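Local coordinates for FAA hydrolase family protein (Pseudomonas aeruginosa, PDB 6J5Y) that probably hydrolyses fumarylpyruvate to fumarate and pyruvate at a manganese-containing active site, as a member of the fumarylacetoacetate hydrolase superfamily, at residues R31-H36 against D174-S179; A58-A63 against F136-P141; Y72-G77 against M114-L119. One frame throughout, in Å; residues are numbered along the deposited sequence.

Interaction 1 of 3, residues R31-H36 against D174-S179; sequences RNYAAH and DQLIWS. With PYR (pyruvic acid), chain B.
Arg-31 meets the facing loop through its backbone, its O lying 3.6 Å from Ile-177 CD1, while the guanidinium leads off to a cation-pi contact with Phe-42. From the same residue, N donates to OXT of the bound pyruvate at 2.8 Å. Asn-32 carries the polar part of the contact. Its carboxamide pairs in both directions with the backbone of Trp-178: Trp-178 N donates to Asn-32 OD1 at 2.9 Å in a nearly straight bond (170°), and Asn-32 ND2 returns a more bent one (149°) to Trp-178 O at 3.0 Å. ND2 also donates to Thr-201 O. The backbone O of Asn-32 is held by Ile-177 N at 2.8 Å, the donor standing above the carbonyl plane. The Tyr-33 ring obliquely meets Leu-176, Leu-176 CD2 coming to 3.3 Å from Tyr-33 CE1; Gln-175 CB approaches CD2 of the same ring. Ala-34 N binds a water at 2.8 Å, though that water's approach to Gln-175 O is too short to be trusted. At His-36, ring atom CD2 lies 3.3 Å from pyruvate OXT, near the ring plane. Bonds gripping both ends of the Asn-32 amide would help to hold the backbone beside Arg-31, whose N-H binds the ligand carboxylate; Asn-32 thus probably acts from the second shell.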
loop_
_atom_site.group_PDB
_atom_site.type_symbol
_atom_site.label_atom_id
_atom_site.label_comp_id
_atom_site.label_asym_id
_atom_site.label_seq_id
_atom_site.Cartn_x
_atom_site.Cartn_y
_atom_site.Cartn_z
ATOM N N ARG A 31 3.151 -0.257 10.910
ATOM C CA ARG A 31 4.262 -0.797 11.743
ATOM C C ARG A 31 4.336 -2.315 11.568
ATOM O O ARG A 31 4.278 -3.044 12.591
ATOM C CB ARG A 31 4.079 -0.398 13.217
ATOM C CG ARG A 31 4.329 1.080 13.477
ATOM C CD ARG A 31 4.086 1.513 14.917
ATOM N NE ARG A 31 3.660 2.901 14.928
ATOM C CZ ARG A 31 2.874 3.458 15.836
ATOM N NH1 ARG A 31 2.420 2.748 16.852
ATOM N NH2 ARG A 31 2.545 4.734 15.720
ATOM N N ASN A 32 4.436 -2.798 10.322
ATOM C CA ASN A 32 4.449 -4.255 10.051
ATOM C C ASN A 32 5.848 -4.764 9.704
ATOM O O ASN A 32 5.944 -5.905 9.273
ATOM C CB ASN A 32 3.485 -4.654 8.928
ATOM C CG ASN A 32 2.937 -6.050 9.112
ATOM O OD1 ASN A 32 3.066 -6.634 10.189
ATOM N ND2 ASN A 32 2.270 -6.562 8.086
ATOM N N TYR A 33 6.887 -3.957 9.899
ATOM C CA TYR A 33 8.299 -4.380 9.767
ATOM C C TYR A 33 8.993 -3.899 11.036
ATOM O O TYR A 33 8.890 -2.697 11.307
ATOM C CB TYR A 33 8.949 -3.799 8.508
ATOM C CG TYR A 33 8.494 -4.376 7.186
ATOM C CD1 TYR A 33 7.325 -3.943 6.584
ATOM C CD2 TYR A 33 9.254 -5.313 6.503
ATOM C CE1 TYR A 33 6.918 -4.426 5.351
ATOM C CE2 TYR A 33 8.860 -5.807 5.265
ATOM C CZ TYR A 33 7.680 -5.364 4.688
ATOM O OH TYR A 33 7.249 -5.849 3.478
ATOM N N ALA A 34 9.635 -4.799 11.776
ATOM C CA ALA A 34 10.240 -4.497 13.097
ATOM C C ALA A 34 11.200 -3.315 12.949
ATOM O O ALA A 34 11.105 -2.376 13.751
ATOM C CB ALA A 34 10.935 -5.727 13.651
ATOM N N ALA A 35 12.051 -3.324 11.915
ATOM C CA ALA A 35 13.084 -2.280 11.689
ATOM C C ALA A 35 12.394 -0.925 11.507
ATOM O O ALA A 35 12.871 0.060 12.090
ATOM C CB ALA A 35 13.972 -2.646 10.521
ATOM N N HIS A 36 11.292 -0.860 10.752
ATOM C CA HIS A 36 10.503 0.392 10.564
ATOM C C HIS A 36 9.863 0.855 11.881
ATOM O O HIS A 36 9.946 2.063 12.183
ATOM C CB HIS A 36 9.423 0.223 9.490
ATOM C CG HIS A 36 8.646 1.473 9.261
ATOM N ND1 HIS A 36 9.255 2.670 8.950
ATOM C CD2 HIS A 36 7.322 1.725 9.325
ATOM C CE1 HIS A 36 8.329 3.604 8.823
ATOM N NE2 HIS A 36 7.138 3.046 9.038
ATOM N N ASP A 174 9.444 -11.202 3.694
ATOM C CA ASP A 174 9.484 -12.269 4.730
ATOM C C ASP A 174 9.777 -11.637 6.098
ATOM O O ASP A 174 9.664 -12.360 7.070
ATOM C CB ASP A 174 10.427 -13.409 4.330
ATOM C CG ASP A 174 11.895 -13.130 4.574
ATOM O OD1 ASP A 174 12.195 -12.072 5.156
ATOM O OD2 ASP A 174 12.736 -13.982 4.170
ATOM N N GLN A 175 10.042 -10.326 6.152
ATOM C CA GLN A 175 10.240 -9.512 7.380
ATOM C C GLN A 175 8.901 -8.970 7.916
ATOM O O GLN A 175 8.930 -8.265 8.942
ATOM C CB GLN A 175 11.184 -8.341 7.072
ATOM C CG GLN A 175 12.605 -8.748 6.720
ATOM C CD GLN A 175 13.308 -9.448 7.854
ATOM O OE1 GLN A 175 13.713 -10.599 7.737
ATOM N NE2 GLN A 175 13.453 -8.761 8.974
ATOM N N LEU A 176 7.767 -9.239 7.255
ATOM C CA LEU A 176 6.429 -8.774 7.716
ATOM C C LEU A 176 6.184 -9.390 9.094
ATOM O O LEU A 176 6.416 -10.615 9.217
ATOM C CB LEU A 176 5.330 -9.218 6.740
ATOM C CG LEU A 176 5.265 -8.496 5.390
ATOM C CD1 LEU A 176 4.225 -9.158 4.485
ATOM C CD2 LEU A 176 4.936 -7.026 5.567
ATOM N N ILE A 177 5.738 -8.600 10.073
ATOM C CA ILE A 177 5.430 -9.110 11.443
ATOM C C ILE A 177 4.175 -9.980 11.332
ATOM O O ILE A 177 4.220 -11.148 11.743
ATOM C CB ILE A 177 5.275 -7.983 12.483
ATOM C CG1 ILE A 177 6.563 -7.160 12.640
ATOM C CG2 ILE A 177 4.815 -8.569 13.809
ATOM C CD1 ILE A 177 6.394 -5.838 13.387
ATOM N N TRP A 178 3.103 -9.435 10.769
ATOM C CA TRP A 178 1.944 -10.221 10.276
ATOM C C TRP A 178 2.120 -10.453 8.775
ATOM O O TRP A 178 1.979 -9.514 8.009
ATOM C CB TRP A 178 0.613 -9.537 10.603
ATOM C CG TRP A 178 0.286 -9.504 12.066
ATOM C CD1 TRP A 178 0.810 -10.269 13.074
ATOM C CD2 TRP A 178 -0.695 -8.661 12.679
ATOM N NE1 TRP A 178 0.225 -9.955 14.268
ATOM C CE2 TRP A 178 -0.687 -8.957 14.064
ATOM C CE3 TRP A 178 -1.564 -7.681 12.193
ATOM C CZ2 TRP A 178 -1.538 -8.314 14.961
ATOM C CZ3 TRP A 178 -2.405 -7.052 13.082
ATOM C CH2 TRP A 178 -2.370 -7.351 14.446
ATOM N N SER A 179 2.443 -11.682 8.390
ATOM C CA SER A 179 2.505 -12.150 6.982
ATOM C C SER A 179 1.205 -11.783 6.257
ATOM O O SER A 179 0.209 -11.451 6.927
ATOM C CB SER A 179 2.724 -13.646 6.962
ATOM O OG SER A 179 1.583 -14.324 7.501
HETATM C C PYR B . 3.379 1.807 7.884
HETATM O O PYR B . 3.392 1.351 6.721
HETATM O OXT PYR B . 4.109 1.339 8.789
HETATM C CA PYR B . 2.518 2.762 8.127
HETATM O O3 PYR B . 1.758 3.096 7.209
HETATM C CB PYR B . 2.351 3.464 9.442
HETATM O O HOH W 1 10.064 -7.390 10.897
#

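Interaction 2 of 3, residues A58-A63 against F136-P141; sequences AVVPVA and FDRSAP
Val-59 and Val-60 run parallel to Ala-140 and Pro-141, joined by two backbone hydrogen bonds: Ala-140 N to Ala-58 O at 3.0 Å and Val-60 N to Ala-140 O, also 3.0 Å. The tight part lies at the Ala-58 end. There Ala-58 CB packs against the turn 136-139, 3.4 Å from Ser-139 OG and close to Phe-136 O. In this type II turn Arg-138 takes up the positive phi (56°). Ser-139 OG stands between its own backbone N and carbonyl carbon (chi1 64°) and donates to Phe-136 O at 2.8 Å. The serine CB sits 3.5 Å above the plane of the Phe-136 ring, over its centre, so that bond and a ring contact both brace the turn, beside a weak backbone bond from Ser-139 N to Phe-136 O. On one face of the strand pair Val-59 CG2 touches Ala-140 CB; on the other, Val-60 CG1 rests 4.2 Å from Pro-141 CG. On this buried side Val-62 CG2 only grazes Pro-141 CB, at 4.5 Å. Packing is looser toward solvent, where the extended Arg-138 chain crosses Val-60 at about a right angle, NH2 staying 4.1 Å from Val-60 CG2. The contact is a parallel strand pair at the start of strand 140-147 in the mixed sheet, with strand 59-61 on one flank and strand 105-116 on the other, reached by backbone bonds of Ser-139 with Met-114 and Pro-141 with Leu-112. The Val-60 and Pro-141 face packs on Leu-68 and Leu-70 of strand 67-71 and Val-228 of strand 225-231, in a second sheet.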
loop_
_atom_site.group_PDB
_atom_site.type_symbol
_atom_site.label_atom_id
_atom_site.label_comp_id
_atom_site.label_asym_id
_atom_site.label_seq_id
_atom_site.Cartn_x
_atom_site.Cartn_y
_atom_site.Cartn_z
ATOM N N ALA A 58 -8.258 7.199 -3.865
ATOM C CA ALA A 58 -6.862 7.588 -3.578
ATOM C C ALA A 58 -5.906 6.663 -4.341
ATOM O O ALA A 58 -4.731 7.040 -4.512
ATOM C CB ALA A 58 -6.630 7.531 -2.090
ATOM N N VAL A 59 -6.394 5.501 -4.832
ATOM C CA VAL A 59 -5.545 4.522 -5.577
ATOM C C VAL A 59 -5.323 5.034 -7.008
ATOM O O VAL A 59 -6.341 5.369 -7.711
ATOM C CB VAL A 59 -6.153 3.103 -5.555
ATOM C CG1 VAL A 59 -5.363 2.129 -6.421
ATOM C CG2 VAL A 59 -6.238 2.575 -4.133
ATOM N N VAL A 60 -4.062 5.139 -7.437
ATOM C CA VAL A 60 -3.762 5.609 -8.821
ATOM C C VAL A 60 -2.877 4.586 -9.527
ATOM O O VAL A 60 -1.676 4.467 -9.288
ATOM C CB VAL A 60 -3.288 7.078 -8.876
ATOM C CG1 VAL A 60 -2.484 7.503 -7.670
ATOM C CG2 VAL A 60 -2.592 7.437 -10.178
ATOM N N PRO A 61 -3.506 3.781 -10.414
ATOM C CA PRO A 61 -2.815 2.771 -11.221
ATOM C C PRO A 61 -1.715 3.402 -12.082
ATOM O O PRO A 61 -1.959 4.432 -12.680
ATOM C CB PRO A 61 -3.920 2.225 -12.153
ATOM C CG PRO A 61 -5.188 2.466 -11.373
ATOM C CD PRO A 61 -4.961 3.793 -10.678
ATOM N N VAL A 62 -0.526 2.802 -12.077
ATOM C CA VAL A 62 0.636 3.260 -12.886
ATOM C C VAL A 62 1.019 2.096 -13.809
ATOM O O VAL A 62 1.340 1.018 -13.274
ATOM C CB VAL A 62 1.808 3.677 -11.983
ATOM C CG1 VAL A 62 2.956 4.234 -12.809
ATOM C CG2 VAL A 62 1.386 4.673 -10.887
ATOM N N ALA A 63 0.945 2.276 -15.126
ATOM C CA ALA A 63 1.279 1.207 -16.098
ATOM C C ALA A 63 2.778 0.915 -15.991
ATOM O O ALA A 63 3.538 1.854 -15.681
ATOM C CB ALA A 63 0.891 1.629 -17.500
ATOM N N PHE A 136 -5.684 10.856 1.971
ATOM C CA PHE A 136 -5.779 12.105 1.171
ATOM C C PHE A 136 -5.698 11.759 -0.320
ATOM O O PHE A 136 -5.581 10.573 -0.689
ATOM C CB PHE A 136 -4.720 13.115 1.623
ATOM C CG PHE A 136 -3.300 12.658 1.435
ATOM C CD1 PHE A 136 -2.691 11.820 2.370
ATOM C CD2 PHE A 136 -2.579 13.034 0.312
ATOM C CE1 PHE A 136 -1.379 11.397 2.189
ATOM C CE2 PHE A 136 -1.272 12.600 0.129
ATOM C CZ PHE A 136 -0.669 11.794 1.071
ATOM N N ASP A 137 -5.840 12.798 -1.144
ATOM C CA ASP A 137 -5.995 12.711 -2.618
ATOM C C ASP A 137 -4.733 12.065 -3.216
ATOM O O ASP A 137 -3.613 12.466 -2.829
ATOM C CB ASP A 137 -6.319 14.098 -3.184
ATOM C CG ASP A 137 -7.673 14.629 -2.760
ATOM O OD1 ASP A 137 -8.534 13.816 -2.308
ATOM O OD2 ASP A 137 -7.882 15.844 -2.900
ATOM N N ARG A 138 -4.931 11.029 -4.036
ATOM C CA ARG A 138 -3.891 10.348 -4.849
ATOM C C ARG A 138 -2.777 9.876 -3.913
ATOM O O ARG A 138 -1.601 9.974 -4.281
ATOM C CB ARG A 138 -3.407 11.311 -5.934
ATOM C CG ARG A 138 -4.498 11.700 -6.921
ATOM C CD ARG A 138 -3.944 12.480 -8.098
ATOM N NE ARG A 138 -4.905 12.424 -9.184
ATOM C CZ ARG A 138 -4.684 11.922 -10.402
ATOM N NH1 ARG A 138 -5.662 11.936 -11.296
ATOM N NH2 ARG A 138 -3.498 11.439 -10.741
ATOM N N SER A 139 -3.153 9.317 -2.770
ATOM C CA SER A 139 -2.223 8.922 -1.683
ATOM C C SER A 139 -1.779 7.471 -1.850
ATOM O O SER A 139 -0.953 7.035 -1.015
ATOM C CB SER A 139 -2.829 9.145 -0.323
ATOM O OG SER A 139 -3.969 8.338 -0.109
ATOM N N ALA A 140 -2.242 6.759 -2.885
ATOM C CA ALA A 140 -1.915 5.324 -3.074
ATOM C C ALA A 140 -1.621 4.990 -4.524
ATOM O O ALA A 140 -2.393 4.273 -5.154
ATOM C CB ALA A 140 -3.011 4.433 -2.537
ATOM N N PRO A 141 -0.449 5.405 -5.055
ATOM C CA PRO A 141 0.034 4.871 -6.326
ATOM C C PRO A 141 0.255 3.352 -6.253
ATOM O O PRO A 141 0.712 2.839 -5.242
ATOM C CB PRO A 141 1.349 5.642 -6.536
ATOM C CG PRO A 141 1.152 6.923 -5.730
ATOM C CD PRO A 141 0.475 6.401 -4.478
#

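Interaction 3 of 3, residues Y72-G77 against M114-L119; sequences YPSQTG and MTRRDL
Thr-76 and Gly-77 present two donors to the carboxylate of Asp-118, one for each oxygen. Thr-76 OG1 donates a hydrogen bond to Asp-118 OD1 at 2.7 Å, the two side chains crossing at about a right angle, and Gly-77 N donates to OD2 at 2.7 Å in a fairly straight bond (164°). Both donors arrive on the syn side of their oxygens. OD1 has a further donor, Leu-119 N at 2.8 Å, which comes from the anti side and from the opposite face of the carboxylate to Thr-76 OG1. Asp-118 CG stands between its own backbone N and carbonyl carbon (chi1 46°), and from there OD1 accepts from the next residue's N. Three bonds therefore grip the group, and its place in the first helical turn would probably favour its negative charge. Thr-76 OG1 is used twice, since it also accepts from Asn-78 N.

The second polar link is made by Arg-116. Its NH2 donates to Ser-74 O at 2.8 Å, bent to 137°, with the donor above the carbonyl plane; NH1 goes to Ile-132 O. The aliphatic part of this side chain slides past Pro-73, CD lying 4.0 Å from Pro-73 CB, and crosses Thr-76 obliquely. Leu-119 CD1 lies 3.4 Å from Gln-75 O. Arg-117 turns the other way, to a salt bridge with Glu-82, a manganese ligand.

The chain makes an inverse gamma turn at Arg-116, which by position N-caps helix 117-126. The arrangement is a strand-to-helix junction whose early helical carboxylate clasps a neighbouring loop, a few residues after the manganese ligand Asp-113.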
loop_
_atom_site.group_PDB
_atom_site.type_symbol
_atom_site.label_atom_id
_atom_site.label_comp_id
_atom_site.label_asym_id
_atom_site.label_seq_id
_atom_site.Cartn_x
_atom_site.Cartn_y
_atom_site.Cartn_z
ATOM N N TYR A 72 2.622 17.461 -5.488
ATOM C CA TYR A 72 2.913 17.584 -4.044
ATOM C C TYR A 72 1.602 17.950 -3.351
ATOM O O TYR A 72 0.878 18.811 -3.827
ATOM C CB TYR A 72 4.011 18.623 -3.822
ATOM C CG TYR A 72 4.580 18.624 -2.431
ATOM C CD1 TYR A 72 5.656 17.816 -2.111
ATOM C CD2 TYR A 72 4.066 19.441 -1.442
ATOM C CE1 TYR A 72 6.233 17.849 -0.848
ATOM C CE2 TYR A 72 4.618 19.476 -0.172
ATOM C CZ TYR A 72 5.687 18.648 0.136
ATOM O OH TYR A 72 6.241 18.619 1.396
ATOM N N PRO A 73 1.200 17.287 -2.252
ATOM C CA PRO A 73 -0.113 17.547 -1.662
ATOM C C PRO A 73 -0.217 18.858 -0.861
ATOM O O PRO A 73 0.807 19.465 -0.546
ATOM C CB PRO A 73 -0.341 16.335 -0.754
ATOM C CG PRO A 73 1.047 15.826 -0.439
ATOM C CD PRO A 73 1.923 16.182 -1.609
ATOM N N SER A 74 -1.452 19.261 -0.550
ATOM C CA SER A 74 -1.762 20.475 0.248
ATOM C C SER A 74 -1.485 20.211 1.737
ATOM O O SER A 74 -1.402 19.032 2.156
ATOM C CB SER A 74 -3.181 20.927 0.015
ATOM O OG SER A 74 -4.115 20.114 0.742
ATOM N N GLN A 75 -1.262 21.280 2.497
ATOM C CA GLN A 75 -1.261 21.255 3.971
ATOM C C GLN A 75 -0.170 20.314 4.487
ATOM O O GLN A 75 -0.373 19.734 5.568
ATOM C CB GLN A 75 -2.659 20.860 4.464
ATOM C CG GLN A 75 -3.745 21.851 4.047
ATOM C CD GLN A 75 -3.599 23.168 4.766
ATOM O OE1 GLN A 75 -3.103 23.226 5.888
ATOM N NE2 GLN A 75 -4.056 24.233 4.133
ATOM N N THR A 76 0.980 20.230 3.810
ATOM C CA THR A 76 2.143 19.457 4.334
ATOM C C THR A 76 3.470 20.139 3.988
ATOM O O THR A 76 3.604 20.690 2.884
ATOM C CB THR A 76 2.139 18.003 3.851
ATOM O OG1 THR A 76 3.119 17.306 4.609
ATOM C CG2 THR A 76 2.446 17.851 2.384
ATOM N N GLY A 77 4.421 20.050 4.915
ATOM C CA GLY A 77 5.837 20.288 4.627
ATOM C C GLY A 77 6.628 18.992 4.605
ATOM O O GLY A 77 7.795 19.076 4.316
ATOM N N MET A 114 1.661 6.879 0.279
ATOM C CA MET A 114 2.164 8.275 0.336
ATOM C C MET A 114 1.504 8.946 1.557
ATOM O O MET A 114 0.375 8.569 1.940
ATOM C CB MET A 114 1.904 9.034 -0.971
ATOM C CG MET A 114 2.570 8.376 -2.188
ATOM S SD MET A 114 4.373 8.199 -1.995
ATOM C CE MET A 114 4.854 9.897 -1.669
ATOM N N THR A 115 2.251 9.766 2.281
ATOM C CA THR A 115 1.891 10.130 3.677
ATOM C C THR A 115 2.190 11.614 3.909
ATOM O O THR A 115 3.295 12.009 3.588
ATOM C CB THR A 115 2.663 9.253 4.676
ATOM O OG1 THR A 115 2.280 7.891 4.461
ATOM C CG2 THR A 115 2.393 9.617 6.117
ATOM N N ARG A 116 1.232 12.412 4.411
ATOM C CA ARG A 116 1.538 13.769 4.935
ATOM C C ARG A 116 2.034 13.531 6.353
ATOM O O ARG A 116 1.195 13.482 7.235
ATOM C CB ARG A 116 0.329 14.698 4.817
ATOM C CG ARG A 116 -0.122 14.860 3.370
ATOM C CD ARG A 116 -1.127 15.951 3.138
ATOM N NE ARG A 116 -2.467 15.611 3.583
ATOM C CZ ARG A 116 -3.565 16.235 3.183
ATOM N NH1 ARG A 116 -4.741 15.852 3.646
ATOM N NH2 ARG A 116 -3.483 17.230 2.310
ATOM N N ARG A 117 3.326 13.250 6.519
ATOM C CA ARG A 117 3.901 12.744 7.810
ATOM C C ARG A 117 3.673 13.747 8.961
ATOM O O ARG A 117 3.352 13.284 10.094
ATOM C CB ARG A 117 5.385 12.410 7.628
ATOM C CG ARG A 117 6.070 11.846 8.866
ATOM C CD ARG A 117 5.655 10.425 9.191
ATOM N NE ARG A 117 6.118 9.544 8.132
ATOM C CZ ARG A 117 5.637 8.335 7.838
ATOM N NH1 ARG A 117 4.613 7.812 8.501
ATOM N NH2 ARG A 117 6.174 7.659 6.842
ATOM N N ASP A 118 3.857 15.045 8.722
ATOM C CA ASP A 118 3.606 16.131 9.721
ATOM C C ASP A 118 2.178 16.001 10.269
ATOM O O ASP A 118 2.025 15.905 11.529
ATOM C CB ASP A 118 3.921 17.542 9.194
ATOM C CG ASP A 118 3.399 17.888 7.800
ATOM O OD1 ASP A 118 2.621 17.098 7.228
ATOM O OD2 ASP A 118 3.795 18.951 7.281
ATOM N N LEU A 119 1.186 15.906 9.381
ATOM C CA LEU A 119 -0.245 15.730 9.771
ATOM C C LEU A 119 -0.440 14.402 10.513
ATOM O O LEU A 119 -1.093 14.410 11.580
ATOM C CB LEU A 119 -1.148 15.813 8.533
ATOM C CG LEU A 119 -1.144 17.144 7.781
ATOM C CD1 LEU A 119 -2.243 17.165 6.722
ATOM C CD2 LEU A 119 -1.292 18.334 8.734
#

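In the fold
Interaction 2 is the buried one, a parallel strand pairing of small and branched apolar residues with bonds from backbone to backbone, whereas interactions 1 and 3 lie partly exposed and rely largely on polar side chains bonded to loop backbone. Interactions 2 and 3 touch and share a sheet: strands 140-147 and 105-116 are neighbours, and Phe-136 CB packs 3.4 Å from Arg-116 NH1. Interaction 1 lies across the chain's centre from interaction 2, the centres of the two being about 23 Å apart. A neutral carboxamide does the gripping in interaction 1, a carboxylate and a guanidinium in interaction 3. Both of these border the active site, 31-36 on the pyruvate and 114-119 beside the manganese ligands.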